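Local coordinates for protein putative hydrolase (Chloroflexus aurantiacus J-10-fl, PDB 3CMN) that is a putative hydrolase that probably cleaves peptide bonds as a zincin-like metallopeptidase, at residues Ser337-Trp340 with Asn345-Ser348; Arg199-Glu204 with Glu341-Leu346; Arg165-Leu170 with Glu175-Trp180. All coordinates share one frame; numbering follows the deposited sequence.

Contact 1: Ser337-Trp340 with Asn345-Ser348; sequences SRVW and NLPS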
# COMPACT_ATOMS: atom_id res chain seq x y z
N SER A 337 7.50 -8.35 16.46
CA SER A 337 6.48 -9.06 15.70
C SER A 337 5.17 -9.18 16.48
O SER A 337 4.14 -9.57 15.92
CB SER A 337 6.97 -10.47 15.33
OG SER A 337 6.92 -11.33 16.45
N ARG A 338 5.20 -8.83 17.76
CA ARG A 338 4.02 -8.90 18.60
C ARG A 338 2.93 -7.93 18.14
O ARG A 338 1.75 -8.09 18.47
CB ARG A 338 4.38 -8.60 20.05
CG ARG A 338 5.15 -9.71 20.72
CD ARG A 338 5.43 -9.31 22.13
NE ARG A 338 6.22 -10.31 22.83
CZ ARG A 338 6.54 -10.22 24.12
NH1 ARG A 338 6.13 -9.18 24.83
NH2 ARG A 338 7.28 -11.16 24.69
N VAL A 339 3.33 -6.92 17.37
CA VAL A 339 2.38 -5.95 16.87
C VAL A 339 1.36 -6.62 15.93
O VAL A 339 0.28 -6.09 15.71
CB VAL A 339 3.14 -4.80 16.13
CG1 VAL A 339 3.61 -5.26 14.73
CG2 VAL A 339 2.27 -3.57 16.05
N TRP A 340 1.70 -7.81 15.42
CA TRP A 340 0.84 -8.58 14.49
C TRP A 340 -0.08 -9.61 15.13
O TRP A 340 -0.76 -10.36 14.42
CB TRP A 340 1.71 -9.33 13.45
CG TRP A 340 2.50 -8.46 12.53
CD1 TRP A 340 3.86 -8.44 12.39
CD2 TRP A 340 1.99 -7.47 11.62
NE1 TRP A 340 4.23 -7.50 11.46
CE2 TRP A 340 3.10 -6.89 10.98
CE3 TRP A 340 0.70 -7.02 11.30
CZ2 TRP A 340 2.97 -5.87 10.02
CZ3 TRP A 340 0.56 -6.01 10.35
CH2 TRP A 340 1.69 -5.44 9.72
N ASN A 345 -2.45 -4.69 19.82
CA ASN A 345 -1.00 -4.59 19.93
C ASN A 345 -0.37 -3.58 18.98
O ASN A 345 0.84 -3.42 18.96
CB ASN A 345 -0.34 -5.97 19.71
CG ASN A 345 -0.54 -6.89 20.90
OD1 ASN A 345 -1.13 -6.50 21.90
ND2 ASN A 345 -0.05 -8.12 20.79
N LEU A 346 -1.20 -2.91 18.19
CA LEU A 346 -0.70 -1.89 17.27
C LEU A 346 -0.44 -0.68 18.12
O LEU A 346 -1.18 -0.40 19.06
CB LEU A 346 -1.74 -1.52 16.21
CG LEU A 346 -2.18 -2.52 15.15
CD1 LEU A 346 -3.36 -1.95 14.40
CD2 LEU A 346 -1.03 -2.84 14.20
N PRO A 347 0.63 0.07 17.83
CA PRO A 347 0.91 1.25 18.64
C PRO A 347 -0.04 2.38 18.27
O PRO A 347 -0.65 2.36 17.20
CB PRO A 347 2.35 1.59 18.27
CG PRO A 347 2.39 1.22 16.82
CD PRO A 347 1.67 -0.12 16.80
N SER A 348 -0.17 3.35 19.17
CA SER A 348 -1.01 4.50 18.90
C SER A 348 -0.06 5.41 18.13
O SER A 348 1.12 5.09 17.98
CB SER A 348 -1.42 5.18 20.20
OG SER A 348 -0.28 5.66 20.90
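Val339 and Asn345 bring two turns of one loop together, their CA atoms 4.8 Å apart. From Asn345 CB, which rests beside Arg338 O, the side chain reaches CG, a carbon anti to the carbonyl carbon and beside the backbone N (chi1 -73°). At the tip, ND2 donates to Arg338 O over 2.9 Å with an N-H...O angle of 152°. The acceptor lies close to the amide plane of Asn345, whereas ND2 is tilted 33° from the carbonyl plane of Arg338. The rest is largely van der Waals contact round Val339 CG2. This methyl, anti to its own backbone N, abuts the carbonyl oxygen Asn345 O at 3.2 Å and Pro347 CD at 3.6 Å, and Leu346 CD2 stands 3.9 Å from the same CG2. Trp358 of helix 355-363 donates from its indole nitrogen to Asn345 O and also packs on Val339 and Pro347. The geometry is that of a compact loop between helices 333-336 and 349-353, pinned by a side chain-to-backbone bond. Buried Asn345 thus has its ND2 paired with Arg338 O and its carbonyl oxygen taken by Trp358, which lets these polar atoms sit beside apolar Val339, Leu346 and Pro347.

Contact 2: Arg199-Glu204 with Glu341-Leu346; sequences RTYFRE and ERPENL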
# COMPACT_ATOMS: atom_id res chain seq x y z
N ARG A 199 -7.41 -7.04 7.71
CA ARG A 199 -8.46 -6.51 6.85
C ARG A 199 -9.80 -6.38 7.59
O ARG A 199 -10.56 -5.46 7.33
CB ARG A 199 -8.60 -7.36 5.58
CG ARG A 199 -7.66 -6.91 4.47
CD ARG A 199 -7.57 -7.90 3.31
NE ARG A 199 -6.67 -7.41 2.26
CZ ARG A 199 -6.12 -8.18 1.32
NH1 ARG A 199 -6.37 -9.48 1.29
NH2 ARG A 199 -5.30 -7.64 0.43
N THR A 200 -10.06 -7.31 8.51
CA THR A 200 -11.29 -7.26 9.29
C THR A 200 -11.26 -5.97 10.09
O THR A 200 -12.22 -5.20 10.10
CB THR A 200 -11.38 -8.45 10.26
OG1 THR A 200 -11.30 -9.67 9.53
CG2 THR A 200 -12.70 -8.41 11.05
N TYR A 201 -10.13 -5.75 10.77
CA TYR A 201 -9.93 -4.57 11.59
C TYR A 201 -9.94 -3.30 10.75
O TYR A 201 -10.42 -2.25 11.19
CB TYR A 201 -8.60 -4.68 12.34
CG TYR A 201 -8.24 -3.45 13.14
CD1 TYR A 201 -9.07 -2.98 14.16
CD2 TYR A 201 -7.06 -2.75 12.87
CE1 TYR A 201 -8.73 -1.85 14.90
CE2 TYR A 201 -6.72 -1.62 13.60
CZ TYR A 201 -7.55 -1.17 14.62
OH TYR A 201 -7.18 -0.05 15.34
N PHE A 202 -9.41 -3.38 9.53
CA PHE A 202 -9.39 -2.22 8.66
C PHE A 202 -10.82 -1.94 8.19
O PHE A 202 -11.26 -0.79 8.14
CB PHE A 202 -8.45 -2.45 7.46
CG PHE A 202 -8.21 -1.22 6.62
CD1 PHE A 202 -8.13 0.05 7.21
CD2 PHE A 202 -8.06 -1.32 5.24
CE1 PHE A 202 -7.90 1.20 6.43
CE2 PHE A 202 -7.83 -0.17 4.45
CZ PHE A 202 -7.76 1.08 5.05
N ARG A 203 -11.56 -3.00 7.88
CA ARG A 203 -12.93 -2.79 7.46
C ARG A 203 -13.74 -2.25 8.64
O ARG A 203 -14.65 -1.46 8.45
CB ARG A 203 -13.55 -4.09 6.93
CG ARG A 203 -13.42 -4.25 5.43
CD ARG A 203 -14.23 -5.43 4.91
NE ARG A 203 -13.55 -6.71 5.07
CZ ARG A 203 -12.51 -7.10 4.34
NH1 ARG A 203 -12.02 -6.30 3.38
NH2 ARG A 203 -11.92 -8.27 4.57
N GLU A 204 -13.39 -2.68 9.85
CA GLU A 204 -14.08 -2.21 11.05
C GLU A 204 -13.90 -0.70 11.17
O GLU A 204 -14.87 0.03 11.34
CB GLU A 204 -13.51 -2.87 12.31
CG GLU A 204 -13.85 -4.34 12.48
CD GLU A 204 -13.11 -4.98 13.65
OE1 GLU A 204 -13.28 -4.52 14.80
OE2 GLU A 204 -12.35 -5.94 13.42
N GLU A 341 -0.10 -9.69 16.46
CA GLU A 341 -0.95 -10.66 17.13
C GLU A 341 -2.40 -10.26 17.20
O GLU A 341 -3.28 -11.12 17.18
CB GLU A 341 -0.43 -10.92 18.54
CG GLU A 341 0.96 -11.53 18.57
CD GLU A 341 1.52 -11.66 19.97
OE1 GLU A 341 1.63 -10.63 20.67
OE2 GLU A 341 1.85 -12.79 20.38
N ARG A 342 -2.65 -8.95 17.25
CA ARG A 342 -4.01 -8.43 17.36
C ARG A 342 -4.03 -6.91 17.17
O ARG A 342 -3.00 -6.24 17.30
CB ARG A 342 -4.57 -8.79 18.75
CG ARG A 342 -3.83 -8.11 19.92
CD ARG A 342 -4.29 -8.64 21.31
NE ARG A 342 -4.00 -10.07 21.48
CZ ARG A 342 -4.82 -11.05 21.12
NH1 ARG A 342 -6.00 -10.78 20.58
NH2 ARG A 342 -4.44 -12.32 21.26
N PRO A 343 -5.21 -6.33 16.86
CA PRO A 343 -5.32 -4.88 16.66
C PRO A 343 -4.85 -4.10 17.88
O PRO A 343 -4.27 -3.02 17.76
CB PRO A 343 -6.81 -4.67 16.39
CG PRO A 343 -7.22 -5.94 15.72
CD PRO A 343 -6.49 -7.00 16.54
N GLU A 344 -5.11 -4.67 19.05
CA GLU A 344 -4.74 -4.06 20.32
C GLU A 344 -3.25 -3.87 20.49
O GLU A 344 -2.82 -2.99 21.25
CB GLU A 344 -5.29 -4.89 21.48
CG GLU A 344 -6.59 -4.36 22.05
CD GLU A 344 -7.70 -4.26 21.01
OE1 GLU A 344 -8.00 -5.29 20.35
OE2 GLU A 344 -8.27 -3.16 20.86
N ASN A 345 -2.45 -4.69 19.82
CA ASN A 345 -1.00 -4.59 19.93
C ASN A 345 -0.37 -3.58 18.98
O ASN A 345 0.84 -3.42 18.96
CB ASN A 345 -0.34 -5.97 19.71
CG ASN A 345 -0.54 -6.89 20.90
OD1 ASN A 345 -1.13 -6.50 21.90
ND2 ASN A 345 -0.05 -8.12 20.79
N LEU A 346 -1.20 -2.91 18.19
CA LEU A 346 -0.70 -1.89 17.27
C LEU A 346 -0.44 -0.68 18.12
O LEU A 346 -1.18 -0.40 19.06
CB LEU A 346 -1.74 -1.52 16.21
CG LEU A 346 -2.18 -2.52 15.15
CD1 LEU A 346 -3.36 -1.95 14.40
CD2 LEU A 346 -1.03 -2.84 14.20
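Tyr201 on helix 197-210 presents one ring face to Pro343, a CH-pi contact that docks the loop between helices 333-336 and 349-353, with its 3-10 turn, onto a helix of a predominantly helical protein assigned to a zincin-like family. Pro343 CB stands 3.6 Å from the centroid of the Tyr201 ring and only 12° off the ring normal, which places it over the centre of the face rather than at the rim. Pro343 CG lies nearer the root of the ring, 3.7 Å from Tyr201 CG. The two side chains slide past each other in opposite directions. The tyrosine reaches this position with its CG anti to the backbone N (chi1 175°). Leu346 approaches differently: its side chain comes from the direction opposite to that of Tyr201, and CD1 meets the ring obliquely. Both loop residues lie on the same side of the ring plane, Pro343 over the centre and Leu346 at a slant near CE2. Leu346 N bonds to Pro343 O at 3.1 Å within the same turn. Around the contact, Trp197 touches both Pro343 and Leu346, and Leu260 and Leu263 of helix 248-279 pack on Leu346. The polar end of the tyrosine is engaged away from the loop, its OH hydrogen-bonded to Arg256 NH1. The slanting approach is also close, with Leu346 CD1 3.5 Å from Tyr201 CE2.

Contact 3: Arg165-Leu170 with Glu175-Trp180; sequences RVQQQL and EDFRLW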
# COMPACT_ATOMS: atom_id res chain seq x y z
N ARG A 165 9.16 3.69 -16.30
CA ARG A 165 9.39 5.13 -16.34
C ARG A 165 10.11 5.65 -15.10
O ARG A 165 10.92 6.56 -15.19
CB ARG A 165 8.07 5.86 -16.53
CG ARG A 165 7.57 5.78 -17.95
CD ARG A 165 6.10 6.16 -18.06
NE ARG A 165 5.68 6.13 -19.46
CZ ARG A 165 5.75 5.06 -20.24
NH1 ARG A 165 6.21 3.90 -19.77
NH2 ARG A 165 5.37 5.14 -21.51
N VAL A 166 9.81 5.07 -13.93
CA VAL A 166 10.47 5.51 -12.71
C VAL A 166 11.92 5.03 -12.72
O VAL A 166 12.83 5.80 -12.44
CB VAL A 166 9.77 4.96 -11.44
CG1 VAL A 166 10.56 5.36 -10.21
CG2 VAL A 166 8.35 5.50 -11.33
N GLN A 167 12.13 3.76 -13.07
CA GLN A 167 13.46 3.18 -13.12
C GLN A 167 14.40 4.03 -13.96
O GLN A 167 15.54 4.27 -13.58
CB GLN A 167 13.42 1.79 -13.74
CG GLN A 167 14.79 1.14 -13.87
CD GLN A 167 15.09 0.56 -15.26
OE1 GLN A 167 14.38 -0.32 -15.76
NE2 GLN A 167 16.15 1.05 -15.88
N GLN A 168 13.90 4.47 -15.10
CA GLN A 168 14.70 5.26 -16.02
C GLN A 168 14.86 6.71 -15.63
O GLN A 168 15.90 7.30 -15.87
CB GLN A 168 14.11 5.12 -17.42
CG GLN A 168 14.38 3.74 -18.04
CD GLN A 168 13.16 3.15 -18.72
OE1 GLN A 168 12.46 3.83 -19.48
NE2 GLN A 168 12.90 1.88 -18.46
N GLN A 169 13.83 7.30 -15.03
CA GLN A 169 13.93 8.67 -14.59
C GLN A 169 14.91 8.77 -13.42
O GLN A 169 15.52 9.81 -13.20
CB GLN A 169 12.56 9.20 -14.16
CG GLN A 169 11.77 9.87 -15.28
CD GLN A 169 10.34 9.35 -15.40
OE1 GLN A 169 9.53 9.51 -14.48
NE2 GLN A 169 10.04 8.72 -16.53
N LEU A 170 15.07 7.68 -12.68
CA LEU A 170 15.96 7.66 -11.54
C LEU A 170 17.31 7.04 -11.84
O LEU A 170 18.14 6.88 -10.93
CB LEU A 170 15.31 6.89 -10.38
CG LEU A 170 14.00 7.45 -9.84
CD1 LEU A 170 13.49 6.54 -8.74
CD2 LEU A 170 14.22 8.88 -9.32
N GLU A 175 16.95 -4.77 -13.36
CA GLU A 175 16.77 -5.92 -12.48
C GLU A 175 16.58 -5.56 -11.01
O GLU A 175 15.65 -6.03 -10.36
CB GLU A 175 17.98 -6.85 -12.61
CG GLU A 175 17.90 -8.14 -11.83
CD GLU A 175 16.94 -9.15 -12.43
OE1 GLU A 175 16.46 -8.94 -13.57
OE2 GLU A 175 16.67 -10.17 -11.76
N ASP A 176 17.47 -4.73 -10.48
CA ASP A 176 17.40 -4.36 -9.07
C ASP A 176 16.14 -3.63 -8.65
O ASP A 176 15.56 -3.93 -7.59
CB ASP A 176 18.64 -3.55 -8.70
CG ASP A 176 19.88 -4.42 -8.60
OD1 ASP A 176 19.93 -5.49 -9.24
OD2 ASP A 176 20.83 -4.02 -7.89
N PHE A 177 15.70 -2.67 -9.46
CA PHE A 177 14.50 -1.92 -9.12
C PHE A 177 13.25 -2.80 -9.13
O PHE A 177 12.40 -2.69 -8.24
CB PHE A 177 14.30 -0.75 -10.07
CG PHE A 177 13.13 0.11 -9.72
CD1 PHE A 177 12.94 0.57 -8.41
CD2 PHE A 177 12.21 0.47 -10.69
CE1 PHE A 177 11.85 1.38 -8.08
CE2 PHE A 177 11.12 1.28 -10.38
CZ PHE A 177 10.94 1.73 -9.06
N ARG A 178 13.13 -3.68 -10.11
CA ARG A 178 11.97 -4.55 -10.18
C ARG A 178 11.96 -5.63 -9.11
O ARG A 178 10.89 -6.12 -8.74
CB ARG A 178 11.85 -5.15 -11.59
CG ARG A 178 11.39 -4.12 -12.59
CD ARG A 178 11.35 -4.67 -13.98
NE ARG A 178 10.91 -3.65 -14.93
CZ ARG A 178 11.63 -2.59 -15.26
NH1 ARG A 178 12.83 -2.40 -14.73
NH2 ARG A 178 11.14 -1.72 -16.13
N LEU A 179 13.13 -6.00 -8.61
CA LEU A 179 13.18 -6.98 -7.53
C LEU A 179 12.81 -6.21 -6.27
O LEU A 179 12.15 -6.74 -5.38
CB LEU A 179 14.58 -7.59 -7.37
CG LEU A 179 14.72 -8.52 -6.15
CD1 LEU A 179 13.71 -9.67 -6.26
CD2 LEU A 179 16.15 -9.06 -6.04
N TRP A 180 13.24 -4.96 -6.21
CA TRP A 180 12.95 -4.10 -5.08
C TRP A 180 11.43 -3.95 -4.97
O TRP A 180 10.86 -4.06 -3.88
CB TRP A 180 13.59 -2.72 -5.29
CG TRP A 180 13.30 -1.74 -4.18
CD1 TRP A 180 13.98 -1.61 -3.01
CD2 TRP A 180 12.22 -0.79 -4.13
NE1 TRP A 180 13.40 -0.62 -2.24
CE2 TRP A 180 12.32 -0.11 -2.90
CE3 TRP A 180 11.18 -0.44 -5.01
CZ2 TRP A 180 11.43 0.90 -2.52
CZ3 TRP A 180 10.29 0.56 -4.63
CH2 TRP A 180 10.42 1.22 -3.39
O HOH W 1 12.52 -0.63 -18.07
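A pair of consecutive helices, 160-169 and 174-193, is joined by a short turn, and Gln167, Phe177 and Arg178 meet across it; the two short axes run at 133° with a closest approach of 10.3 Å. Phe177 supplies the apolar half. Its CG is anti to the backbone N (chi1 -176°), carrying the ring toward the first helix, where CD2 lies 3.5 Å from Gln167 CB and CZ lies 3.8 Å from Val166 CG1. Both partners approach the ring obliquely, and the valine side chain crosses it at about a right angle. The polar half is a bond from Arg178 NH1 to Gln167 OE1, 2.8 Å long and nearly straight at 169°. OE1 meets the guanidinium edge, near its plane; the glutamine amide plane is turned steeply against it. Water 1 adds a second link, donating to Gln167 OE1 at 3.0 Å and weakly accepting from Arg178 NH2. Two donors thus grip OE1. Outside the pair, Gln167 NE2 bonds to Leu172 O in the connecting turn, and Glu160 forms a salt bridge with Arg178 NH2, so the arginine's charge is probably balanced in part by a carboxylate at the start of the first helix. Further along, helix 174-193 carries His184, Glu185 and His188 in an HExxH pattern, here without bound metal but consistent with the active-site helix of zincins.

In the fold
From the N terminus, contact 3 comes first, closing the short turn between helices 160-169 and 174-193; it is complete before either of the others opens. The chain then passes from helix 174-193 into helix 197-210, where contact 2 opens; it closes only after 136 intervening residues, at the loop before helix 349-353, and ties that loop to helix 197-210. Contact 1 folds the loop on itself at the far end of this span: it opens at 337-340 inside it and closes at 345-348, overlapping the second segment of contact 2 and sharing Asn345 and Leu346. Their centres are 9 Å apart, whereas contact 3 lies 33 Å from contact 2, centre to centre, on the opposite side of the chain's centre.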